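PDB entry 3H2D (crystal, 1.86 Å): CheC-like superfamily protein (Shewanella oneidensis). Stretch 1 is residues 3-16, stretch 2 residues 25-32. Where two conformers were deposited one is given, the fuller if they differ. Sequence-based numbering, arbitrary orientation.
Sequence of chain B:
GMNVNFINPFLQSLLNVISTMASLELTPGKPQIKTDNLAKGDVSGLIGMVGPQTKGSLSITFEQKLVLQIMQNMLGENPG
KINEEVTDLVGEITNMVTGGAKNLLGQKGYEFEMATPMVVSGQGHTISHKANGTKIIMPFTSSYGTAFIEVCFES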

ATOM      1  N   ASN B   3     -16.590  -9.164 -12.404  1.00 30.40           N
ATOM      2  CA  ASN B   3     -16.096 -10.264 -13.209  1.00 26.41           C
ATOM      3  C   ASN B   3     -14.652 -10.570 -12.797  1.00 25.55           C
ATOM      4  O   ASN B   3     -13.799  -9.683 -12.711  1.00 22.68           O
ATOM      5  CB  ASN B   3     -16.221  -9.889 -14.712  1.00 24.82           C
ATOM      6  CG  ASN B   3     -16.067 -11.074 -15.632  1.00 26.61           C
ATOM      7  OD1 ASN B   3     -15.219 -11.938 -15.403  1.00 22.81           O
ATOM      8  ND2 ASN B   3     -16.895 -11.120 -16.706  1.00 20.91           N
ATOM      9  N   VAL B   4     -14.388 -11.837 -12.497  1.00 25.07           N
ATOM     10  CA  VAL B   4     -13.061 -12.279 -12.095  1.00 25.93           C
ATOM     11  C   VAL B   4     -12.062 -11.994 -13.212  1.00 25.66           C
ATOM     12  O   VAL B   4     -10.905 -11.864 -12.955  1.00 26.31           O
ATOM     13  CB  VAL B   4     -13.069 -13.797 -11.691  1.00 26.79           C
ATOM     14  CG1 VAL B   4     -13.123 -14.665 -12.899  1.00 26.25           C
ATOM     15  CG2 VAL B   4     -11.847 -14.155 -10.891  1.00 31.36           C
ATOM     16  N   ASN B   5     -12.532 -11.879 -14.452  1.00 26.91           N
ATOM     17  CA  ASN B   5     -11.666 -11.532 -15.586  1.00 26.63           C
ATOM     18  C   ASN B   5     -11.038 -10.140 -15.543  1.00 25.08           C
ATOM     19  O   ASN B   5     -10.156  -9.876 -16.344  1.00 24.29           O
ATOM     20  CB  ASN B   5     -12.421 -11.686 -16.919  1.00 28.50           C
ATOM     21  CG  ASN B   5     -12.757 -13.128 -17.224  1.00 32.37           C
ATOM     22  OD1 ASN B   5     -11.886 -14.008 -17.192  1.00 38.56           O
ATOM     23  ND2 ASN B   5     -14.005 -13.381 -17.525  1.00 39.07           N
ATOM     24  N   PHE B   6     -11.482  -9.251 -14.659  1.00 23.94           N
ATOM     25  CA  PHE B   6     -10.805  -7.966 -14.470  1.00 23.90           C
ATOM     26  C   PHE B   6      -9.362  -8.104 -14.025  1.00 25.37           C
ATOM     27  O   PHE B   6      -8.581  -7.161 -14.153  1.00 26.02           O
ATOM     28  CB  PHE B   6     -11.613  -7.016 -13.563  1.00 23.75           C
ATOM     29  CG  PHE B   6     -12.693  -6.287 -14.285  1.00 24.15           C
ATOM     30  CD1 PHE B   6     -12.397  -5.199 -15.085  1.00 26.21           C
ATOM     31  CD2 PHE B   6     -14.024  -6.707 -14.211  1.00 22.86           C
ATOM     32  CE1 PHE B   6     -13.427  -4.540 -15.829  1.00 27.96           C
ATOM     33  CE2 PHE B   6     -15.057  -6.055 -14.931  1.00 28.83           C
ATOM     34  CZ  PHE B   6     -14.749  -4.966 -15.741  1.00 25.71           C
ATOM     35  N   ILE B   7      -8.971  -9.273 -13.494  1.00 22.52           N
ATOM     36  CA  ILE B   7      -7.586  -9.468 -13.114  1.00 22.00           C
ATOM     37  C   ILE B   7      -6.709  -9.786 -14.330  1.00 20.98           C
ATOM     38  O   ILE B   7      -5.505  -9.621 -14.257  1.00 23.23           O
ATOM     39  CB  ILE B   7      -7.447 -10.537 -11.979  1.00 23.85           C
ATOM     40  CG1 ILE B   7      -6.100 -10.363 -11.234  1.00 28.36           C
ATOM     41  CG2 ILE B   7      -7.653 -11.958 -12.500  1.00 25.07           C
ATOM     42  CD1 ILE B   7      -6.071 -10.981  -9.884  1.00 29.85           C
ATOM     43  N   ASN B   8      -7.311 -10.252 -15.427  1.00 19.91           N
ATOM     44  CA  ASN B   8      -6.559 -10.734 -16.577  1.00 21.90           C
ATOM     45  C   ASN B   8      -5.540  -9.732 -17.158  1.00 22.96           C
ATOM     46  O   ASN B   8      -4.415 -10.114 -17.414  1.00 22.87           O
ATOM     47  CB  ASN B   8      -7.485 -11.289 -17.671  1.00 24.74           C
ATOM     48  CG  ASN B   8      -8.201 -12.561 -17.234  1.00 26.26           C
ATOM     49  OD1 ASN B   8      -7.817 -13.148 -16.237  1.00 33.25           O
ATOM     50  ND2 ASN B   8      -9.212 -12.987 -17.972  1.00 26.46           N
ATOM     51  N   PRO B   9      -5.912  -8.453 -17.356  1.00 22.98           N
ATOM     52  CA  PRO B   9      -4.919  -7.436 -17.812  1.00 23.05           C
ATOM     53  C   PRO B   9      -3.688  -7.285 -16.914  1.00 21.63           C
ATOM     54  O   PRO B   9      -2.554  -7.018 -17.397  1.00 22.75           O
ATOM     55  CB  PRO B   9      -5.734  -6.143 -17.838  1.00 24.11           C
ATOM     56  CG  PRO B   9      -7.124  -6.574 -17.871  1.00 24.25           C
ATOM     57  CD  PRO B   9      -7.261  -7.887 -17.245  1.00 23.62           C
ATOM     58  N   PHE B  10      -3.906  -7.445 -15.609  1.00 20.76           N
ATOM     59  CA  PHE B  10      -2.833  -7.384 -14.640  1.00 21.09           C
ATOM     60  C   PHE B  10      -1.974  -8.648 -14.707  1.00 21.80           C
ATOM     61  O   PHE B  10      -0.729  -8.570 -14.735  1.00 22.09           O
ATOM     62  CB  PHE B  10      -3.417  -7.185 -13.224  1.00 21.17           C
ATOM     63  CG  PHE B  10      -4.213  -5.921 -13.069  1.00 21.22           C
ATOM     64  CD1 PHE B  10      -3.582  -4.734 -12.749  1.00 22.43           C
ATOM     65  CD2 PHE B  10      -5.599  -5.906 -13.293  1.00 21.30           C
ATOM     66  CE1 PHE B  10      -4.330  -3.531 -12.603  1.00 23.34           C
ATOM     67  CE2 PHE B  10      -6.335  -4.731 -13.178  1.00 25.70           C
ATOM     68  CZ  PHE B  10      -5.693  -3.530 -12.830  1.00 24.39           C
ATOM     69  N   LEU B  11      -2.634  -9.796 -14.763  1.00 22.30           N
ATOM     70  CA  LEU B  11      -1.978 -11.105 -15.008  1.00 25.27           C
ATOM     71  C   LEU B  11      -1.075 -11.057 -16.245  1.00 22.86           C
ATOM     72  O   LEU B  11       0.093 -11.445 -16.199  1.00 22.96           O
ATOM     73  CB  LEU B  11      -3.060 -12.156 -15.191  1.00 25.62           C
ATOM     74  CG  LEU B  11      -2.766 -13.557 -15.742  1.00 32.19           C
ATOM     75  CD1 LEU B  11      -1.601 -14.153 -15.042  1.00 34.23           C
ATOM     76  CD2 LEU B  11      -4.022 -14.437 -15.556  1.00 29.44           C
ATOM     77  N   GLN B  12      -1.643 -10.610 -17.364  1.00 23.02           N
ATOM     78  CA  GLN B  12      -0.915 -10.619 -18.632  1.00 25.30           C
ATOM     79  C   GLN B  12       0.299  -9.691 -18.550  1.00 23.68           C
ATOM     80  O   GLN B  12       1.385 -10.022 -19.009  1.00 23.98           O
ATOM     81  CB  GLN B  12      -1.864 -10.207 -19.745  1.00 25.27           C
ATOM     82  CG  GLN B  12      -2.988 -11.246 -19.993  1.00 31.27           C
ATOM     83  CD  GLN B  12      -4.218 -10.709 -20.789  1.00 33.64           C
ATOM     84  OE1 GLN B  12      -4.203  -9.588 -21.358  1.00 33.79           O
ATOM     85  NE2 GLN B  12      -5.296 -11.534 -20.822  1.00 35.69           N
ATOM     86  N   SER B  13       0.098  -8.527 -17.938  1.00 21.37           N
ATOM     87  CA  SER B  13       1.158  -7.547 -17.838  1.00 21.11           C
ATOM     88  C   SER B  13       2.304  -8.064 -16.954  1.00 22.62           C
ATOM     89  O   SER B  13       3.455  -7.836 -17.288  1.00 21.37           O
ATOM     90  CB  SER B  13       0.640  -6.163 -17.364  1.00 23.04           C
ATOM     91  OG  SER B  13      -0.358  -5.707 -18.262  1.00 25.69           O
ATOM     92  N   LEU B  14       1.981  -8.729 -15.842  1.00 23.49           N
ATOM     93  CA  LEU B  14       2.999  -9.275 -14.954  1.00 24.89           C
ATOM     94  C   LEU B  14       3.765 -10.357 -15.711  1.00 22.87           C
ATOM     95  O   LEU B  14       4.986 -10.414 -15.631  1.00 24.98           O
ATOM     96  CB  LEU B  14       2.382  -9.842 -13.664  1.00 23.07           C
ATOM     97  CG  LEU B  14       3.388 -10.449 -12.665  1.00 28.39           C
ATOM     98  CD1 LEU B  14       4.423  -9.389 -12.102  1.00 26.52           C
ATOM     99  CD2 LEU B  14       2.665 -11.189 -11.548  1.00 28.49           C
ATOM    100  N   LEU B  15       3.050 -11.215 -16.427  1.00 24.70           N
ATOM    101  CA  LEU B  15       3.707 -12.309 -17.147  1.00 26.05           C
ATOM    102  C   LEU B  15       4.604 -11.715 -18.239  1.00 28.34           C
ATOM    103  O   LEU B  15       5.712 -12.204 -18.480  1.00 29.86           O
ATOM    104  CB  LEU B  15       2.690 -13.297 -17.723  1.00 26.11           C
ATOM    105  CG  LEU B  15       1.892 -14.177 -16.759  1.00 29.19           C
ATOM    106  CD1 LEU B  15       1.095 -15.183 -17.613  1.00 31.83           C
ATOM    107  CD2 LEU B  15       2.790 -14.874 -15.713  1.00 30.64           C
ATOM    108  N   ASN B  16       4.169 -10.638 -18.871  1.00 28.62           N
ATOM    109  CA  ASN B  16       5.069  -9.905 -19.783  1.00 30.54           C
ATOM    110  C   ASN B  16       6.384  -9.465 -19.166  1.00 30.11           C
ATOM    111  O   ASN B  16       7.440  -9.675 -19.736  1.00 33.06           O
ATOM    112  CB  ASN B  16       4.385  -8.648 -20.356  1.00 30.96           C
ATOM    113  CG  ASN B  16       3.411  -8.958 -21.412  1.00 32.09           C
ATOM    114  OD1 ASN B  16       3.344 -10.080 -21.899  1.00 36.82           O
ATOM    115  ND2 ASN B  16       2.592  -7.967 -21.764  1.00 32.08           N
ATOM    116  N   GLU B  25       9.779 -18.126 -15.826  0.50 37.57           N
ATOM    117  CA  GLU B  25       8.429 -18.662 -16.027  0.50 38.07           C
ATOM    118  C   GLU B  25       7.666 -18.738 -14.697  0.50 36.22           C
ATOM    119  O   GLU B  25       8.016 -19.536 -13.830  0.50 35.02           O
ATOM    120  CB  GLU B  25       8.509 -20.058 -16.675  0.50 38.79           C
ATOM    121  CG  GLU B  25       7.157 -20.693 -17.071  0.50 39.07           C
ATOM    122  CD  GLU B  25       7.228 -22.224 -17.167  0.50 40.01           C
ATOM    123  OE1 GLU B  25       7.007 -22.757 -18.275  0.50 41.06           O
ATOM    124  OE2 GLU B  25       7.515 -22.898 -16.137  0.50 41.16           O
ATOM    125  N   LEU B  26       6.667 -17.867 -14.527  1.00 35.03           N
ATOM    126  CA  LEU B  26       5.721 -17.974 -13.430  1.00 34.02           C
ATOM    127  C   LEU B  26       4.540 -18.791 -13.928  1.00 35.22           C
ATOM    128  O   LEU B  26       4.048 -18.557 -15.032  1.00 38.01           O
ATOM    129  CB  LEU B  26       5.246 -16.591 -13.002  1.00 36.07           C
ATOM    130  CG  LEU B  26       6.206 -15.782 -12.135  1.00 34.77           C
ATOM    131  CD1 LEU B  26       5.644 -14.377 -11.946  1.00 36.99           C
ATOM    132  CD2 LEU B  26       6.464 -16.443 -10.792  1.00 31.80           C
ATOM    133  N   THR B  27       4.071 -19.753 -13.156  1.00 33.03           N
ATOM    134  CA  THR B  27       2.863 -20.475 -13.556  1.00 31.78           C
ATOM    135  C   THR B  27       1.706 -19.966 -12.708  1.00 33.43           C
ATOM    136  O   THR B  27       1.723 -20.142 -11.498  1.00 32.57           O
ATOM    137  CB  THR B  27       3.021 -21.964 -13.385  1.00 31.16           C
ATOM    138  OG1 THR B  27       4.066 -22.422 -14.245  1.00 30.20           O
ATOM    139  CG2 THR B  27       1.712 -22.702 -13.752  1.00 31.14           C
ATOM    140  N   PRO B  28       0.705 -19.342 -13.353  1.00 34.93           N
ATOM    141  CA  PRO B  28      -0.444 -18.807 -12.640  1.00 35.16           C
ATOM    142  C   PRO B  28      -1.353 -19.883 -12.134  1.00 35.50           C
ATOM    143  O   PRO B  28      -1.434 -20.975 -12.723  1.00 38.21           O
ATOM    144  CB  PRO B  28      -1.151 -17.950 -13.680  1.00 35.71           C
ATOM    145  CG  PRO B  28      -0.615 -18.326 -14.998  1.00 37.43           C
ATOM    146  CD  PRO B  28       0.614 -19.140 -14.814  1.00 34.77           C
ATOM    147  N   GLY B  29      -1.970 -19.612 -11.000  1.00 35.45           N
ATOM    148  CA  GLY B  29      -3.048 -20.421 -10.479  1.00 34.85           C
ATOM    149  C   GLY B  29      -4.366 -19.860 -11.012  1.00 34.64           C
ATOM    150  O   GLY B  29      -4.380 -19.114 -11.974  1.00 35.10           O
ATOM    151  N   LYS B  30      -5.467 -20.272 -10.406  1.00 35.91           N
ATOM    152  CA  LYS B  30      -6.786 -19.841 -10.851  1.00 36.17           C
ATOM    153  C   LYS B  30      -7.163 -18.607 -10.035  1.00 34.96           C
ATOM    154  O   LYS B  30      -6.893 -18.573  -8.841  1.00 35.81           O
ATOM    155  CB  LYS B  30      -7.816 -20.945 -10.688  1.00 36.58           C
ATOM    156  CG  LYS B  30      -7.745 -21.974 -11.816  1.00 39.70           C
ATOM    157  N   PRO B  31      -7.696 -17.572 -10.694  1.00 35.42           N
ATOM    158  CA  PRO B  31      -8.194 -16.411  -9.952  1.00 37.53           C
ATOM    159  C   PRO B  31      -9.311 -16.815  -9.018  1.00 38.10           C
ATOM    160  O   PRO B  31     -10.185 -17.583  -9.427  1.00 39.14           O
ATOM    161  CB  PRO B  31      -8.738 -15.477 -11.047  1.00 37.41           C
ATOM    162  CG  PRO B  31      -8.096 -15.928 -12.287  1.00 40.12           C
ATOM    163  CD  PRO B  31      -7.796 -17.379 -12.145  1.00 36.55           C
ATOM    164  N   GLN B  32      -9.266 -16.324  -7.784  1.00 37.57           N
ATOM    165  CA  GLN B  32     -10.188 -16.703  -6.728  1.00 38.65           C
ATOM    166  C   GLN B  32     -10.786 -15.403  -6.183  1.00 37.31           C
ATOM    167  O   GLN B  32     -10.080 -14.399  -6.043  1.00 31.16           O
ATOM    168  CB  GLN B  32      -9.446 -17.386  -5.562  1.00 40.34           C
ATOM    169  CG  GLN B  32      -8.215 -18.258  -5.905  1.00 42.31           C
ATOM    170  CD  GLN B  32      -7.181 -18.321  -4.765  1.00 42.79           C
TER

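The two stretches are held together by a small contact of apolar side chains, in which one side of a helical segment packs against an extended strand-like segment and no hydrogen bond crosses between them. The buried surface is modest, 347 Å² summed over both sides.

The first stretch opens with a 3-10 segment at residues 4-6 and runs on as a helix. Val4, Ile7, Leu11 and Leu14 or Leu15 follow at steps of three or four, which brings them to one side. In the second stretch the CA-to-CB bonds of Leu26, Pro28 and Pro31 point toward the first stretch, while those of Thr27 and Gln32 point away. The two stretches run in opposite directions: Val4 lies nearest Pro31, and Leu15 nearest Leu26.

At one end, Pro31 has the largest covered area of any residue here. CB of Pro31 lies 3.4 Å from CG2 of Val4, the closest approach in the contact, and 4.0 Å from CG2 of Ile7. A compact proline ring suits this place, since it offers carbon to two branched side chains.

In the middle, CD1 of Leu11 reaches to 4.1 Å from CB of Pro28. CD1 of Leu15 lies 4.4 Å from CG of the same Pro28 ring. Leucine suits positions 11 and 15, since its long branched chain carries methyls across to the apolar ring of Pro28.

At the other end, Leu26 is buried, as suits an apolar side chain. CD2 of Leu15 sits 4.0 Å from CB of Leu26, and CD2 of Leu14 is 4.4 Å from CD1 of Leu26. The CA-to-CB bond of Leu15 points sideways to the second stretch, but its m, t side chain brings both methyls to it.

Some polar groups of the first stretch bond within it. Asn3 OD1 accepts from Asn5 N at 2.9 Å, and Ser13 OG donates to Pro9 O at 2.7 Å. Neither Asn3 nor Ser13 touches the second stretch.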